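Local coordinates for metallo-beta-lactamase domain-containing protein 1 (Thermotoga maritima, PDB 1ZTC) that binds two nickel ions in this crystal and is probably a metal-dependent hydrolase of the metallo-beta-lactamase superfamily, perhaps an endoribonuclease, at residues R168-G173 / N196-V201. Residues are numbered along the deposited sequence; the frame is centred on the assembly and turned at random.
Sequences RVLITG and NFLDRV
Leu-170 reaches the helix with one methyl, CD2, around which three apolar side chains gather. The closest is Leu-198, whose own CD2 lies 3.6 Å from Leu-170 CD2. Phe-197 CE2 lies 4.1 Å from Leu-170 CD2, which approaches the ring obliquely. Val-201, one turn further along the helix, adds a looser touch, its CG1 4.5 Å from Leu-170 CD2. With CG anti to the backbone N (chi1 -177°) and CD2 anti to CA, the Leu-170 side chain extends to that methyl. Within the helix, Val-201 CG2 sits 3.6 Å above one face of the Phe-197 ring, toward its rim; Phe-147 meets that ring edge-to-face. In the layered alpha-beta/beta-alpha fold of the metallo-beta-lactamases, helix 192-201 here packs on the sheet holding strand 169-171 between strands 157-163 and 206-208, the strand and helix segments running roughly antiparallel at 151°. Polar contact between the segments passes through one water: Arg-168 NH2 donates to it at 3.0 Å, and it donates to Val-201 O at 2.8 Å. Arg-168 NE also forms a salt bridge with Asp-162, a second partner for the guanidinium. Past the strand, Thr-172 OG1 donates to Gly-173 O at 2.8 Å, on a lone pair in the carbonyl plane.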
ATOM      1  N   ARG A 168     -29.608  -4.975  13.292  1.00 43.49           N
ATOM      2  CA  ARG A 168     -29.871  -3.790  12.490  1.00 45.38           C
ATOM      3  C   ARG A 168     -28.526  -3.160  12.159  1.00 43.44           C
ATOM      4  O   ARG A 168     -27.780  -2.760  13.048  1.00 42.22           O
ATOM      5  CB  ARG A 168     -30.826  -2.804  13.202  1.00 43.96           C
ATOM      6  CG  ARG A 168     -30.961  -1.494  12.448  1.00 49.59           C
ATOM      7  CD  ARG A 168     -32.155  -0.649  12.850  1.00 47.40           C
ATOM      8  NE  ARG A 168     -33.393  -1.229  12.354  1.00 44.25           N
ATOM      9  CZ  ARG A 168     -34.555  -0.598  12.290  1.00 42.50           C
ATOM     10  NH1 ARG A 168     -35.614  -1.241  11.811  1.00 42.53           N
ATOM     11  NH2 ARG A 168     -34.681   0.646  12.714  1.00 45.95           N
ATOM     12  N   VAL A 169     -28.222  -3.125  10.869  1.00 42.73           N
ATOM     13  CA  VAL A 169     -26.885  -2.751  10.373  1.00 43.88           C
ATOM     14  C   VAL A 169     -27.002  -1.540   9.474  1.00 43.68           C
ATOM     15  O   VAL A 169     -27.830  -1.513   8.562  1.00 42.52           O
ATOM     16  CB  VAL A 169     -26.225  -3.922   9.590  1.00 44.00           C
ATOM     17  CG1 VAL A 169     -24.839  -3.552   9.110  1.00 46.14           C
ATOM     18  CG2 VAL A 169     -26.156  -5.176  10.453  1.00 42.67           C
ATOM     19  N   LEU A 170     -26.167  -0.541   9.734  1.00 43.65           N
ATOM     20  CA  LEU A 170     -26.086   0.633   8.866  1.00 42.76           C
ATOM     21  C   LEU A 170     -24.821   0.579   8.006  1.00 43.43           C
ATOM     22  O   LEU A 170     -23.696   0.617   8.532  1.00 42.87           O
ATOM     23  CB  LEU A 170     -26.091   1.932   9.675  1.00 40.53           C
ATOM     24  CG  LEU A 170     -26.070   3.240   8.851  1.00 42.85           C
ATOM     25  CD1 LEU A 170     -27.253   3.332   7.925  1.00 45.33           C
ATOM     26  CD2 LEU A 170     -26.006   4.449   9.724  1.00 43.77           C
ATOM     27  N   ILE A 171     -25.030   0.476   6.694  1.00 43.30           N
ATOM     28  CA  ILE A 171     -23.972   0.639   5.699  1.00 43.53           C
ATOM     29  C   ILE A 171     -23.859   2.155   5.433  1.00 44.95           C
ATOM     30  O   ILE A 171     -24.704   2.760   4.797  1.00 43.71           O
ATOM     31  CB  ILE A 171     -24.310  -0.078   4.385  1.00 44.05           C
ATOM     32  CG1 ILE A 171     -24.782  -1.528   4.620  1.00 44.26           C
ATOM     33  CG2 ILE A 171     -23.098   0.013   3.397  1.00 45.16           C
ATOM     34  CD1 ILE A 171     -23.853  -2.368   5.411  1.00 53.24           C
ATOM     35  N   THR A 172     -22.843   2.782   6.013  1.00 45.25           N
ATOM     36  CA  THR A 172     -22.796   4.250   6.052  1.00 44.73           C
ATOM     37  C   THR A 172     -22.447   4.860   4.728  1.00 44.85           C
ATOM     38  O   THR A 172     -23.000   5.918   4.357  1.00 43.20           O
ATOM     39  CB  THR A 172     -21.779   4.761   7.096  1.00 44.92           C
ATOM     40  OG1 THR A 172     -20.443   4.385   6.734  1.00 43.87           O
ATOM     41  CG2 THR A 172     -22.108   4.213   8.463  1.00 44.79           C
ATOM     42  N   GLY A 173     -21.546   4.175   4.010  1.00 45.30           N
ATOM     43  CA  GLY A 173     -20.877   4.773   2.882  1.00 44.75           C
ATOM     44  C   GLY A 173     -19.911   5.837   3.378  1.00 45.40           C
ATOM     45  O   GLY A 173     -19.554   5.901   4.579  1.00 44.70           O
ATOM     46  N   ASN A 196     -26.998  14.462  12.556  1.00 42.51           N
ATOM     47  CA  ASN A 196     -28.462  14.430  12.559  1.00 42.69           C
ATOM     48  C   ASN A 196     -28.999  13.158  11.896  1.00 42.10           C
ATOM     49  O   ASN A 196     -30.022  12.615  12.313  1.00 41.93           O
ATOM     50  CB  ASN A 196     -29.071  15.665  11.888  1.00 41.36           C
ATOM     51  CG  ASN A 196     -28.790  16.952  12.656  1.00 46.63           C
ATOM     52  OD1 ASN A 196     -28.559  16.931  13.865  1.00 49.02           O
ATOM     53  ND2 ASN A 196     -28.805  18.075  11.946  1.00 43.35           N
ATOM     54  N   PHE A 197     -28.321  12.692  10.859  1.00 42.29           N
ATOM     55  CA  PHE A 197     -28.716  11.461  10.205  1.00 42.25           C
ATOM     56  C   PHE A 197     -28.607  10.259  11.141  1.00 43.36           C
ATOM     57  O   PHE A 197     -29.505   9.438  11.231  1.00 42.74           O
ATOM     58  CB  PHE A 197     -27.892  11.230   8.942  1.00 42.75           C
ATOM     59  CG  PHE A 197     -28.187   9.901   8.274  1.00 41.27           C
ATOM     60  CD1 PHE A 197     -29.454   9.633   7.776  1.00 46.83           C
ATOM     61  CD2 PHE A 197     -27.208   8.917   8.188  1.00 43.45           C
ATOM     62  CE1 PHE A 197     -29.741   8.399   7.192  1.00 44.27           C
ATOM     63  CE2 PHE A 197     -27.481   7.681   7.608  1.00 42.34           C
ATOM     64  CZ  PHE A 197     -28.757   7.430   7.105  1.00 42.57           C
ATOM     65  N   LEU A 198     -27.496  10.143  11.839  1.00 44.90           N
ATOM     66  CA  LEU A 198     -27.334   9.031  12.773  1.00 45.26           C
ATOM     67  C   LEU A 198     -28.368   9.104  13.899  1.00 45.23           C
ATOM     68  O   LEU A 198     -28.829   8.072  14.361  1.00 45.47           O
ATOM     69  CB  LEU A 198     -25.944   8.985  13.349  1.00 44.51           C
ATOM     70  CG  LEU A 198     -24.849   8.711  12.329  1.00 49.15           C
ATOM     71  CD1 LEU A 198     -23.490   8.836  12.991  1.00 52.05           C
ATOM     72  CD2 LEU A 198     -25.034   7.350  11.687  1.00 55.13           C
ATOM     73  N   ASP A 199     -28.730  10.313  14.328  1.00 45.60           N
ATOM     74  CA  ASP A 199     -29.795  10.479  15.308  1.00 46.75           C
ATOM     75  C   ASP A 199     -31.138   9.982  14.770  1.00 47.51           C
ATOM     76  O   ASP A 199     -31.920   9.372  15.499  1.00 47.91           O
ATOM     77  CB  ASP A 199     -29.997  11.949  15.747  1.00 46.68           C
ATOM     78  CG  ASP A 199     -28.894  12.463  16.655  1.00 52.04           C
ATOM     79  OD1 ASP A 199     -28.162  11.645  17.254  1.00 53.59           O
ATOM     80  OD2 ASP A 199     -28.767  13.709  16.769  1.00 57.65           O
ATOM     81  N   ARG A 200     -31.412  10.278  13.504  1.00 46.92           N
ATOM     82  CA  ARG A 200     -32.638   9.852  12.871  1.00 46.75           C
ATOM     83  C   ARG A 200     -32.727   8.328  12.770  1.00 47.11           C
ATOM     84  O   ARG A 200     -33.777   7.737  13.028  1.00 47.19           O
ATOM     85  CB  ARG A 200     -32.742  10.445  11.472  1.00 47.51           C
ATOM     86  CG  ARG A 200     -34.033  10.114  10.799  1.00 48.00           C
ATOM     87  CD  ARG A 200     -34.042  10.442   9.319  1.00 48.16           C
ATOM     88  NE  ARG A 200     -35.260   9.897   8.725  1.00 47.92           N
ATOM     89  CZ  ARG A 200     -35.488   9.684   7.425  1.00 50.12           C
ATOM     90  NH1 ARG A 200     -34.582   9.975   6.482  1.00 48.05           N
ATOM     91  NH2 ARG A 200     -36.642   9.151   7.071  1.00 49.13           N
ATOM     92  N   VAL A 201     -31.622   7.696  12.408  1.00 47.56           N
ATOM     93  CA  VAL A 201     -31.558   6.248  12.290  1.00 48.76           C
ATOM     94  C   VAL A 201     -31.796   5.573  13.644  1.00 49.10           C
ATOM     95  O   VAL A 201     -32.467   4.566  13.716  1.00 49.63           O
ATOM     96  CB  VAL A 201     -30.224   5.823  11.650  1.00 48.73           C
ATOM     97  CG1 VAL A 201     -29.972   4.317  11.790  1.00 50.91           C
ATOM     98  CG2 VAL A 201     -30.228   6.234  10.192  1.00 46.66           C
TER
HETATM   99  O   HOH W   1     -32.963   2.043  14.696  1.00 30.57           O